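PDB 6ED2: glycosyl hydrolase family 2, TIM barrel domain protein from Faecalibacterium prausnitzii A2-165, which probably hydrolyses beta-D-glucuronides, acting as a beta-glucuronidase of glycosyl hydrolase family 2 with a TIM-barrel domain. Local coordinates for residues S478-S483 / D520-V525; A514-M519 / D569-V574. All coordinates share one frame; numbering follows the deposited sequence.

Interaction 1: residues S478-S483 / D520-V525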
loop_
_atom_site.group_PDB
_atom_site.type_symbol
_atom_site.label_atom_id
_atom_site.label_comp_id
_atom_site.label_asym_id
_atom_site.label_seq_id
_atom_site.Cartn_x
_atom_site.Cartn_y
_atom_site.Cartn_z
ATOM N N SER A 478 -14.978 -30.861 13.235
ATOM C CA SER A 478 -14.889 -31.951 14.203
ATOM C C SER A 478 -15.162 -31.367 15.580
ATOM O O SER A 478 -14.344 -30.611 16.103
ATOM C CB SER A 478 -13.522 -32.631 14.160
ATOM O OG SER A 478 -13.371 -33.375 12.960
ATOM N N LEU A 479 -16.301 -31.713 16.159
ATOM C CA LEU A 479 -16.796 -31.120 17.395
ATOM C C LEU A 479 -16.491 -32.026 18.578
ATOM O O LEU A 479 -16.127 -33.192 18.408
ATOM C CB LEU A 479 -18.301 -30.857 17.273
ATOM C CG LEU A 479 -18.684 -29.982 16.075
ATOM C CD1 LEU A 479 -20.168 -29.658 16.095
ATOM C CD2 LEU A 479 -17.847 -28.694 16.025
ATOM N N PRO A 480 -16.606 -31.517 19.808
ATOM C CA PRO A 480 -16.300 -32.354 20.980
ATOM C C PRO A 480 -17.033 -33.689 20.989
ATOM O O PRO A 480 -16.474 -34.707 21.422
ATOM C CB PRO A 480 -16.746 -31.475 22.154
ATOM C CG PRO A 480 -16.648 -30.087 21.649
ATOM C CD PRO A 480 -16.920 -30.125 20.188
ATOM N N ASP A 481 -18.263 -33.709 20.483
ATOM C CA ASP A 481 -19.149 -34.855 20.561
ATOM C C ASP A 481 -19.146 -35.699 19.296
ATOM O O ASP A 481 -19.708 -36.797 19.309
ATOM C CB ASP A 481 -20.584 -34.380 20.867
ATOM C CG ASP A 481 -20.995 -33.130 20.043
ATOM O OD1 ASP A 481 -22.063 -33.187 19.384
ATOM O OD2 ASP A 481 -20.276 -32.086 20.060
ATOM N N THR A 482 -18.533 -35.223 18.207
ATOM C CA THR A 482 -18.478 -35.996 16.975
ATOM C C THR A 482 -17.072 -36.447 16.583
ATOM O O THR A 482 -16.944 -37.348 15.747
ATOM C CB THR A 482 -19.088 -35.202 15.804
ATOM O OG1 THR A 482 -18.269 -34.065 15.502
ATOM C CG2 THR A 482 -20.503 -34.716 16.137
ATOM N N SER A 483 -16.022 -35.854 17.149
ATOM C CA SER A 483 -14.663 -36.231 16.774
ATOM C C SER A 483 -14.359 -37.639 17.269
ATOM O O SER A 483 -14.396 -37.903 18.480
ATOM C CB SER A 483 -13.644 -35.250 17.353
ATOM O OG SER A 483 -12.329 -35.783 17.222
ATOM N N ASP A 520 -17.675 -25.165 25.907
ATOM C CA ASP A 520 -18.357 -25.910 26.964
ATOM C C ASP A 520 -18.400 -27.397 26.640
ATOM O O ASP A 520 -18.296 -28.225 27.547
ATOM C CB ASP A 520 -19.777 -25.376 27.188
ATOM C CG ASP A 520 -19.800 -23.910 27.657
ATOM O OD1 ASP A 520 -18.825 -23.441 28.302
ATOM O OD2 ASP A 520 -20.813 -23.221 27.379
ATOM N N GLY A 521 -18.539 -27.747 25.356
ATOM C CA GLY A 521 -18.421 -29.140 24.949
ATOM C C GLY A 521 -17.036 -29.715 25.200
ATOM O O GLY A 521 -16.901 -30.807 25.759
ATOM N N TRP A 522 -15.981 -28.981 24.795
ATOM C CA TRP A 522 -14.617 -29.458 25.035
ATOM C C TRP A 522 -14.343 -29.630 26.523
ATOM O O TRP A 522 -13.633 -30.559 26.930
ATOM C CB TRP A 522 -13.579 -28.515 24.397
ATOM C CG TRP A 522 -13.561 -28.694 22.948
ATOM C CD1 TRP A 522 -14.052 -27.835 22.007
ATOM C CD2 TRP A 522 -13.098 -29.851 22.240
ATOM N NE1 TRP A 522 -13.918 -28.386 20.752
ATOM C CE2 TRP A 522 -13.325 -29.619 20.869
ATOM C CE3 TRP A 522 -12.506 -31.055 22.635
ATOM C CZ2 TRP A 522 -12.993 -30.553 19.887
ATOM C CZ3 TRP A 522 -12.162 -31.981 21.655
ATOM C CH2 TRP A 522 -12.408 -31.724 20.299
ATOM N N ALA A 523 -14.900 -28.750 27.354
ATOM C CA ALA A 523 -14.726 -28.906 28.797
ATOM C C ALA A 523 -15.243 -30.253 29.276
ATOM O O ALA A 523 -14.721 -30.806 30.250
ATOM C CB ALA A 523 -15.443 -27.787 29.546
ATOM N N LYS A 524 -16.259 -30.793 28.596
ATOM C CA LYS A 524 -16.873 -32.041 29.031
ATOM C C LYS A 524 -16.088 -33.262 28.579
ATOM O O LYS A 524 -16.139 -34.294 29.256
ATOM C CB LYS A 524 -18.311 -32.130 28.517
ATOM C CG LYS A 524 -19.282 -31.303 29.339
ATOM C CD LYS A 524 -20.530 -30.948 28.527
ATOM C CE LYS A 524 -21.407 -29.936 29.273
ATOM N NZ LYS A 524 -22.132 -28.992 28.359
ATOM N N VAL A 525 -15.348 -33.175 27.462
ATOM C CA VAL A 525 -14.671 -34.355 26.931
ATOM C C VAL A 525 -13.181 -34.409 27.267
ATOM O O VAL A 525 -12.546 -35.445 27.006
ATOM C CB VAL A 525 -14.871 -34.481 25.404
ATOM C CG1 VAL A 525 -16.353 -34.401 25.050
ATOM C CG2 VAL A 525 -14.063 -33.423 24.648
#
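In the TIM-barrel domain, the loop that follows barrel strand 470-474 leans on the last turn of helix 508-525, with Pro-480 pressed into the angle between the Trp-522 indole and the helix backbone. The pyrrolidine meets the indole at roughly a right angle. Pro-480 CG stands over one face of the Trp-522 indole, 3.3 Å from the centroid of its five-membered ring and 8° off the normal, a close CH-pi contact. Pro-480 CD lies 3.5 Å from Trp-522 NE1, and its CB rests 3.5 Å from Gly-521 C. Gly-521 leaves room for this approach; a beta carbon at its position would probably come too close to Pro-480 CG. Val-525, three residues on at the helix end, adds to the contact, its CG1 3.6 Å from Pro-480 O. Trp-522 has CG anti to its carbonyl carbon (chi1 -74°), which swings the indole back over the proline, while the ring's edge at CZ2 comes within 4.0 Å of Ser-478 O. The loop holds its own shape: Leu-479 O accepts from the backbone N of both Thr-482 and Ser-483, and Leu-479 N donates to Thr-482 OG1 at 3.1 Å. Glu-518 takes the indole N-H, and Val-492 and Leu-494 of strand 492-495 touch the same side chain. Dispersion and CH-pi attraction therefore join loop to helix, while the indole's polar bond to its own helix limits its rotation.

Interaction 2: residues A514-M519 / D569-V574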
loop_
_atom_site.group_PDB
_atom_site.type_symbol
_atom_site.label_atom_id
_atom_site.label_comp_id
_atom_site.label_asym_id
_atom_site.label_seq_id
_atom_site.Cartn_x
_atom_site.Cartn_y
_atom_site.Cartn_z
ATOM N N ALA A 514 -21.150 -18.617 19.978
ATOM C CA ALA A 514 -20.961 -19.932 19.378
ATOM C C ALA A 514 -19.653 -20.549 19.852
ATOM O O ALA A 514 -19.560 -21.764 20.047
ATOM C CB ALA A 514 -20.986 -19.832 17.848
ATOM N N PHE A 515 -18.631 -19.719 20.032
ATOM C CA PHE A 515 -17.330 -20.207 20.462
ATOM C C PHE A 515 -17.411 -20.740 21.892
ATOM O O PHE A 515 -16.993 -21.869 22.165
ATOM C CB PHE A 515 -16.324 -19.063 20.313
ATOM C CG PHE A 515 -14.872 -19.463 20.362
ATOM C CD1 PHE A 515 -14.472 -20.767 20.586
ATOM C CD2 PHE A 515 -13.886 -18.486 20.189
ATOM C CE1 PHE A 515 -13.111 -21.098 20.652
ATOM C CE2 PHE A 515 -12.535 -18.808 20.245
ATOM C CZ PHE A 515 -12.146 -20.118 20.490
ATOM N N HIS A 516 -17.985 -19.949 22.806
ATOM C CA HIS A 516 -18.230 -20.413 24.170
ATOM C C HIS A 516 -19.059 -21.688 24.185
ATOM O O HIS A 516 -18.823 -22.579 25.008
ATOM C CB HIS A 516 -18.947 -19.337 24.969
ATOM C CG HIS A 516 -18.028 -18.346 25.595
ATOM N ND1 HIS A 516 -17.107 -18.694 26.562
ATOM C CD2 HIS A 516 -17.887 -17.015 25.400
ATOM C CE1 HIS A 516 -16.443 -17.615 26.940
ATOM N NE2 HIS A 516 -16.899 -16.582 26.253
ATOM N N HIS A 517 -20.036 -21.790 23.287
ATOM C CA HIS A 517 -20.849 -22.995 23.223
ATOM C C HIS A 517 -19.983 -24.221 22.947
ATOM O O HIS A 517 -20.066 -25.221 23.665
ATOM C CB HIS A 517 -21.943 -22.845 22.162
ATOM C CG HIS A 517 -22.807 -24.059 22.020
ATOM N ND1 HIS A 517 -23.790 -24.390 22.933
ATOM C CD2 HIS A 517 -22.813 -25.044 21.091
ATOM C CE1 HIS A 517 -24.379 -25.510 22.557
ATOM N NE2 HIS A 517 -23.803 -25.928 21.443
ATOM N N GLU A 518 -19.119 -24.154 21.929
ATOM C CA GLU A 518 -18.264 -25.307 21.634
ATOM C C GLU A 518 -17.271 -25.571 22.761
ATOM O O GLU A 518 -16.997 -26.729 23.092
ATOM C CB GLU A 518 -17.515 -25.123 20.306
ATOM C CG GLU A 518 -16.886 -26.441 19.807
ATOM C CD GLU A 518 -15.917 -26.285 18.627
ATOM O OE1 GLU A 518 -16.045 -25.303 17.865
ATOM O OE2 GLU A 518 -15.038 -27.169 18.451
ATOM N N MET A 519 -16.716 -24.518 23.361
ATOM C CA MET A 519 -15.755 -24.733 24.435
ATOM C C MET A 519 -16.395 -25.443 25.621
ATOM O O MET A 519 -15.731 -26.248 26.290
ATOM C CB MET A 519 -15.136 -23.404 24.876
ATOM C CG MET A 519 -14.257 -22.753 23.809
ATOM S SD MET A 519 -13.103 -23.927 23.048
ATOM C CE MET A 519 -11.929 -24.102 24.370
ATOM N N ASP A 569 -9.159 -17.002 27.776
ATOM C CA ASP A 569 -8.839 -16.698 29.160
ATOM C C ASP A 569 -9.942 -17.146 30.109
ATOM O O ASP A 569 -9.698 -17.272 31.312
ATOM C CB ASP A 569 -8.562 -15.197 29.301
ATOM C CG ASP A 569 -7.247 -14.777 28.612
ATOM O OD1 ASP A 569 -6.441 -15.682 28.279
ATOM O OD2 ASP A 569 -7.014 -13.550 28.417
ATOM N N HIS A 570 -11.133 -17.413 29.583
ATOM C CA HIS A 570 -12.251 -17.850 30.404
ATOM C C HIS A 570 -12.087 -19.272 30.945
ATOM O O HIS A 570 -12.672 -19.582 31.983
ATOM C CB HIS A 570 -13.541 -17.757 29.590
ATOM C CG HIS A 570 -14.774 -18.003 30.393
ATOM N ND1 HIS A 570 -15.194 -17.152 31.392
ATOM C CD2 HIS A 570 -15.671 -19.019 30.362
ATOM C CE1 HIS A 570 -16.303 -17.626 31.933
ATOM N NE2 HIS A 570 -16.614 -18.757 31.326
ATOM N N TYR A 571 -11.308 -20.136 30.286
ATOM C CA TYR A 571 -11.304 -21.574 30.568
ATOM C C TYR A 571 -9.961 -22.002 31.146
ATOM O O TYR A 571 -8.920 -21.817 30.507
ATOM C CB TYR A 571 -11.614 -22.371 29.298
ATOM C CG TYR A 571 -12.994 -22.107 28.748
ATOM C CD1 TYR A 571 -14.096 -22.843 29.193
ATOM C CD2 TYR A 571 -13.210 -21.107 27.798
ATOM C CE1 TYR A 571 -15.370 -22.594 28.701
ATOM C CE2 TYR A 571 -14.484 -20.852 27.295
ATOM C CZ TYR A 571 -15.559 -21.601 27.752
ATOM O OH TYR A 571 -16.824 -21.362 27.257
ATOM N N ASP A 572 -9.986 -22.608 32.337
ATOM C CA ASP A 572 -8.752 -22.984 33.020
ATOM C C ASP A 572 -7.968 -24.047 32.255
ATOM O O ASP A 572 -6.755 -24.175 32.453
ATOM C CB ASP A 572 -9.061 -23.471 34.454
ATOM C CG ASP A 572 -9.532 -24.956 34.511
ATOM O OD1 ASP A 572 -10.522 -25.331 33.819
ATOM O OD2 ASP A 572 -8.907 -25.759 35.258
ATOM N N PHE A 573 -8.628 -24.802 31.380
ATOM C CA PHE A 573 -7.940 -25.867 30.665
ATOM C C PHE A 573 -7.214 -25.379 29.415
ATOM O O PHE A 573 -6.424 -26.144 28.848
ATOM C CB PHE A 573 -8.918 -26.990 30.297
ATOM C CG PHE A 573 -10.144 -26.534 29.530
ATOM C CD1 PHE A 573 -10.079 -26.258 28.168
ATOM C CD2 PHE A 573 -11.372 -26.409 30.172
ATOM C CE1 PHE A 573 -11.200 -25.864 27.457
ATOM C CE2 PHE A 573 -12.499 -26.003 29.470
ATOM C CZ PHE A 573 -12.417 -25.735 28.111
ATOM N N VAL A 574 -7.437 -24.141 28.979
ATOM C CA VAL A 574 -6.708 -23.610 27.827
ATOM C C VAL A 574 -5.309 -23.254 28.303
ATOM O O VAL A 574 -5.131 -22.347 29.121
ATOM C CB VAL A 574 -7.407 -22.399 27.201
ATOM C CG1 VAL A 574 -6.526 -21.815 26.099
ATOM C CG2 VAL A 574 -8.769 -22.801 26.628
#
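His-516 and Tyr-571 meet through a nearly straight hydrogen bond, ND1 to OH at 2.8 Å and 169°, with the hydroxyl lying at the imidazole's edge. Met-519 CB sits over one face of the Tyr-571 ring, 3.4 Å from its CZ, and His-570 CD2 lies against the opposite face. The His-516 edge also points toward the face of His-570 in an offset edge-to-face pair, planes at 89° and centroids 5.2 Å apart, so the three rings form one aromatic cluster. Deeper in, the Met-519 chain bends at both chi2 and chi3, carrying CE to the edge of Phe-573, 3.6 Å from CE1, and on to Val-574 CG2. A type I beta turn from Tyr-571 to Val-574 positions the second side: it folds Phe-573 back so that Tyr-571 CB covers one of its faces. Leu-531 and Phe-533 of strand 531-535 back Met-519, and Asp-520 gives the phenol oxygen another hydrogen-bond partner. A phenylalanine in place of Tyr-571 would probably keep the ring packing but leave His-516 ND1 and Asp-520 OD1 without the hydroxyl they share. The chemistry is thus divided, with a directional polar grip at the phenol's end and apolar contact along the rest.

How the interactions relate
From the N terminus the segments come in the order 478-483, 514-519, 520-525 and 569-574, so the two contacts cross rather than nest. Interaction 1 closes a loop that contains strand 492-495 and most of helix 508-525; interaction 2 closes one that runs through strand 531-535 and helix 554-570. Helix 508-525 serves both: its last turn receives the loop after strand 470-474, and its preceding part receives the turn leading into strand 574-580, which pairs with strands 531-535 and 312-320. The two contacts touch at Asp-520, and Ala-523 packs on Phe-573. One helix thus joins a loop and a turn that lie far apart in the chain, all within the TIM-barrel domain.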